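Local coordinates for protein contact-dependent inhibitor A (Enterobacter cloacae subsp. cloacae, PDB 4NTQ) that probably acts, through its C-terminal toxin region, as a ribosomal RNase that is delivered into target bacteria and bound by the immunity protein CdiI, at residues V192-I204 with W213-T225. Sequence-based numbering, arbitrary orientation.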
# COMPACT_ATOMS: atom_id res chain seq x y z
N VAL A 192 8.53 7.18 3.09
CA VAL A 192 9.26 6.14 2.41
C VAL A 192 10.71 6.65 2.36
O VAL A 192 10.94 7.84 2.19
CB VAL A 192 8.64 5.98 0.99
CG1 VAL A 192 9.68 5.79 -0.04
CG2 VAL A 192 7.61 4.86 0.97
N PHE A 193 11.68 5.75 2.56
CA PHE A 193 13.09 6.13 2.53
C PHE A 193 13.83 5.56 1.32
O PHE A 193 13.74 4.38 1.03
CB PHE A 193 13.78 5.75 3.85
CG PHE A 193 13.12 6.36 5.06
CD1 PHE A 193 13.52 7.61 5.53
CD2 PHE A 193 12.10 5.71 5.72
CE1 PHE A 193 12.92 8.18 6.63
CE2 PHE A 193 11.49 6.27 6.83
CZ PHE A 193 11.90 7.51 7.29
N TYR A 194 14.56 6.43 0.63
CA TYR A 194 15.10 6.13 -0.69
C TYR A 194 16.60 5.82 -0.68
O TYR A 194 17.39 6.51 -0.03
CB TYR A 194 14.81 7.30 -1.62
CG TYR A 194 15.08 7.04 -3.08
CD1 TYR A 194 15.55 8.06 -3.90
CD2 TYR A 194 14.87 5.79 -3.64
CE1 TYR A 194 15.79 7.85 -5.24
CE2 TYR A 194 15.10 5.57 -4.99
CZ TYR A 194 15.57 6.61 -5.78
OH TYR A 194 15.82 6.41 -7.11
N ASP A 195 16.98 4.78 -1.42
CA ASP A 195 18.35 4.30 -1.50
C ASP A 195 19.08 5.05 -2.57
O ASP A 195 20.30 5.09 -2.58
CB ASP A 195 18.34 2.83 -1.95
CG ASP A 195 19.40 2.02 -1.27
OD1 ASP A 195 20.10 2.56 -0.39
OD2 ASP A 195 19.51 0.83 -1.58
N GLY A 196 18.31 5.63 -3.48
CA GLY A 196 18.83 5.93 -4.79
C GLY A 196 18.51 4.77 -5.72
O GLY A 196 18.68 4.87 -6.93
N LYS A 197 18.05 3.65 -5.15
CA LYS A 197 17.57 2.52 -5.95
C LYS A 197 16.21 2.01 -5.44
O LYS A 197 15.22 2.01 -6.16
CB LYS A 197 18.59 1.38 -5.97
CG LYS A 197 18.17 0.18 -6.83
CD LYS A 197 19.28 -0.86 -6.97
CE LYS A 197 18.79 -2.14 -7.66
NZ LYS A 197 18.22 -1.90 -9.01
N ASN A 198 16.20 1.59 -4.17
CA ASN A 198 15.01 1.03 -3.54
C ASN A 198 14.44 1.88 -2.40
O ASN A 198 15.07 2.84 -1.95
CB ASN A 198 15.32 -0.36 -3.00
CG ASN A 198 15.56 -1.36 -4.09
OD1 ASN A 198 14.78 -1.45 -5.05
ND2 ASN A 198 16.65 -2.11 -3.98
N TYR A 199 13.25 1.50 -1.93
CA TYR A 199 12.57 2.22 -0.87
C TYR A 199 12.22 1.31 0.31
O TYR A 199 11.81 0.17 0.12
CB TYR A 199 11.28 2.86 -1.40
CG TYR A 199 11.45 3.71 -2.65
CD1 TYR A 199 11.59 5.10 -2.56
CD2 TYR A 199 11.47 3.13 -3.91
CE1 TYR A 199 11.74 5.88 -3.70
CE2 TYR A 199 11.62 3.92 -5.05
CZ TYR A 199 11.77 5.29 -4.94
OH TYR A 199 11.93 6.05 -6.07
N ILE A 200 12.38 1.82 1.52
CA ILE A 200 11.94 1.09 2.70
C ILE A 200 10.99 1.94 3.53
O ILE A 200 11.06 3.17 3.50
CB ILE A 200 13.11 0.65 3.58
CG1 ILE A 200 14.01 1.83 3.91
CG2 ILE A 200 13.94 -0.42 2.90
CD1 ILE A 200 15.18 1.47 4.79
N THR A 201 10.08 1.27 4.23
CA THR A 201 9.26 1.88 5.27
C THR A 201 9.27 0.90 6.41
O THR A 201 9.36 -0.30 6.18
CB THR A 201 7.77 2.02 4.90
OG1 THR A 201 7.21 0.73 4.63
CG2 THR A 201 7.58 2.89 3.72
N PRO A 202 9.19 1.42 7.65
CA PRO A 202 9.16 0.57 8.84
C PRO A 202 7.99 -0.39 8.85
O PRO A 202 6.86 -0.02 8.53
CB PRO A 202 9.01 1.59 9.99
CG PRO A 202 8.56 2.85 9.34
CD PRO A 202 9.20 2.85 8.00
N ASP A 203 8.28 -1.63 9.20
CA ASP A 203 7.27 -2.67 9.27
C ASP A 203 6.45 -2.41 10.52
O ASP A 203 6.95 -2.51 11.64
CB ASP A 203 7.94 -4.05 9.32
CG ASP A 203 6.96 -5.19 9.16
OD1 ASP A 203 7.35 -6.36 9.33
OD2 ASP A 203 5.78 -4.91 8.87
N ILE A 204 5.19 -2.04 10.31
CA ILE A 204 4.27 -1.72 11.40
C ILE A 204 3.42 -2.92 11.77
O ILE A 204 2.56 -2.83 12.65
CB ILE A 204 3.31 -0.58 11.01
CG1 ILE A 204 2.37 -1.02 9.89
CG2 ILE A 204 4.08 0.68 10.63
CD1 ILE A 204 1.33 -0.01 9.52
N TRP A 213 11.51 -3.99 8.24
CA TRP A 213 11.21 -3.11 7.12
C TRP A 213 10.42 -3.81 6.02
O TRP A 213 10.54 -5.02 5.83
CB TRP A 213 12.51 -2.59 6.50
CG TRP A 213 13.38 -1.77 7.41
CD1 TRP A 213 14.46 -2.21 8.12
CD2 TRP A 213 13.25 -0.37 7.69
NE1 TRP A 213 15.01 -1.17 8.83
CE2 TRP A 213 14.29 -0.03 8.58
CE3 TRP A 213 12.37 0.63 7.27
CZ2 TRP A 213 14.46 1.27 9.07
CZ3 TRP A 213 12.54 1.91 7.76
CH2 TRP A 213 13.58 2.22 8.64
N LYS A 214 9.62 -3.04 5.29
CA LYS A 214 9.06 -3.52 4.03
C LYS A 214 9.82 -2.78 2.95
O LYS A 214 10.11 -1.59 3.11
CB LYS A 214 7.56 -3.21 3.94
CG LYS A 214 6.76 -3.76 5.11
CD LYS A 214 5.89 -4.93 4.69
CE LYS A 214 5.12 -5.53 5.87
NZ LYS A 214 5.79 -6.74 6.44
N MSE A 215 10.18 -3.46 1.86
CA MSE A 215 10.96 -2.82 0.81
C MSE A 215 10.21 -2.81 -0.50
O MSE A 215 9.51 -3.76 -0.82
CB MSE A 215 12.30 -3.52 0.64
CG MSE A 215 13.19 -2.94 -0.45
SE MSE A 215 14.91 -3.86 -0.54
CE MSE A 215 15.36 -3.76 1.36
N PHE A 216 10.35 -1.72 -1.26
CA PHE A 216 9.74 -1.64 -2.58
C PHE A 216 10.81 -1.32 -3.63
O PHE A 216 11.74 -0.56 -3.37
CB PHE A 216 8.65 -0.57 -2.59
CG PHE A 216 7.56 -0.80 -1.59
CD1 PHE A 216 6.36 -1.39 -1.97
CD2 PHE A 216 7.72 -0.44 -0.27
CE1 PHE A 216 5.35 -1.60 -1.05
CE2 PHE A 216 6.71 -0.65 0.66
CZ PHE A 216 5.53 -1.23 0.27
N ASN A 217 10.68 -1.90 -4.81
CA ASN A 217 11.71 -1.65 -5.83
C ASN A 217 11.57 -0.30 -6.52
O ASN A 217 10.69 0.49 -6.17
CB ASN A 217 11.82 -2.81 -6.83
CG ASN A 217 10.65 -2.90 -7.77
OD1 ASN A 217 9.75 -2.06 -7.77
ND2 ASN A 217 10.65 -3.94 -8.60
N SER A 218 12.42 -0.05 -7.51
CA SER A 218 12.51 1.26 -8.15
C SER A 218 11.19 1.67 -8.78
O SER A 218 10.95 2.84 -9.03
CB SER A 218 13.62 1.27 -9.20
OG SER A 218 13.29 0.43 -10.29
N LYS A 219 10.32 0.69 -9.03
CA LYS A 219 8.98 0.97 -9.54
C LYS A 219 7.89 0.87 -8.47
O LYS A 219 6.71 0.93 -8.77
CB LYS A 219 8.66 0.04 -10.72
CG LYS A 219 9.36 0.41 -12.02
CD LYS A 219 9.56 -0.82 -12.89
CE LYS A 219 9.86 -0.46 -14.34
NZ LYS A 219 11.02 0.45 -14.43
N GLY A 220 8.28 0.73 -7.21
CA GLY A 220 7.30 0.67 -6.15
C GLY A 220 6.65 -0.69 -5.98
O GLY A 220 5.64 -0.83 -5.28
N LYS A 221 7.20 -1.71 -6.63
CA LYS A 221 6.74 -3.07 -6.40
C LYS A 221 7.34 -3.56 -5.09
O LYS A 221 8.54 -3.37 -4.84
CB LYS A 221 7.18 -3.99 -7.53
CG LYS A 221 6.79 -3.54 -8.92
CD LYS A 221 5.43 -4.07 -9.34
CE LYS A 221 5.16 -3.77 -10.80
NZ LYS A 221 6.23 -4.33 -11.67
N ARG A 222 6.52 -4.20 -4.24
CA ARG A 222 7.02 -4.78 -3.00
C ARG A 222 7.91 -5.97 -3.29
O ARG A 222 7.52 -6.89 -4.02
CB ARG A 222 5.87 -5.23 -2.12
CG ARG A 222 6.26 -5.76 -0.75
CD ARG A 222 5.02 -5.80 0.15
NE ARG A 222 5.18 -6.66 1.33
CZ ARG A 222 4.27 -6.77 2.30
NH1 ARG A 222 3.14 -6.07 2.24
NH2 ARG A 222 4.49 -7.58 3.33
N ILE A 223 9.11 -5.95 -2.73
CA ILE A 223 10.05 -7.05 -2.95
C ILE A 223 10.50 -7.68 -1.64
O ILE A 223 11.59 -8.26 -1.56
CB ILE A 223 11.26 -6.65 -3.82
CG1 ILE A 223 11.95 -5.41 -3.25
CG2 ILE A 223 10.83 -6.43 -5.26
CD1 ILE A 223 13.29 -5.08 -3.95
N GLY A 224 9.66 -7.54 -0.62
CA GLY A 224 9.81 -8.33 0.59
C GLY A 224 9.65 -7.64 1.94
O GLY A 224 9.72 -6.42 2.06
N THR A 225 9.44 -8.46 2.96
CA THR A 225 9.51 -8.01 4.34
C THR A 225 10.93 -8.29 4.81
O THR A 225 11.45 -9.36 4.51
CB THR A 225 8.52 -8.77 5.21
OG1 THR A 225 7.18 -8.38 4.86
CG2 THR A 225 8.76 -8.46 6.69
O HOH W 1 14.63 -1.84 -7.88
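Thr201 and Lys214 form a hydrogen-bonded antiparallel pair, as do Tyr199 and Phe216, and together they zip strand 199-202 to strand 213-216 in the middle of the toxin's antiparallel sheet. The Lys214 N to Thr201 O bond is nearly straight, 168° at the hydrogen. Along Lys214, CB lies 4.0 Å from Thr201 OG1 and CG 4.1 Å from Asp203 OD2; the chain bends about CB-CG (chi2 -109°), and CD lies over one face of the Arg222 guanidinium, toward its rim. CE comes to 3.1 Å from Asp203 OD2, and a second bend brings NZ into a salt bridge with the same OD2, a weak hydrogen bond; OD2 also accepts from Asp205 N. NZ also donates to Thr225 OG1 at 2.7 Å, and that hydroxyl receives Arg222 NH2.

Away from the backbone bonds, Ile200 packs over the indole of Trp213: its methyl CD1 lies above the six-membered ring, 3.9 Å from the centroid and 11° off the normal, a CH-pi contact, while Trp213 CZ3 meets Pro202 CD at 3.5 Å. Ala169 of helix 164-170 touches both Ile200 and Trp213, placing this face beneath the helix. Ile200 CG2 also touches CE of selenomethionine Met215.

At the end away from the connecting loop, where the turn Asn217 to Gly220 leads into strand 222-226, a water donates to Asn198 OD1 and accepts from Ser218 N, bridging the segments just past the strand ends. Asn217 OD1 accepts from Lys219 N, an Asx turn, and from Lys221 N, from opposite faces of the amide. Asn217 ND2 binds Asp120 of CdiI. The chemistry thus divides: an apolar face packs against the helix, whereas the opposite face carries Lys214, held by Asp203 and Thr225, and Arg222, whose charge meets Glu30 of CdiI.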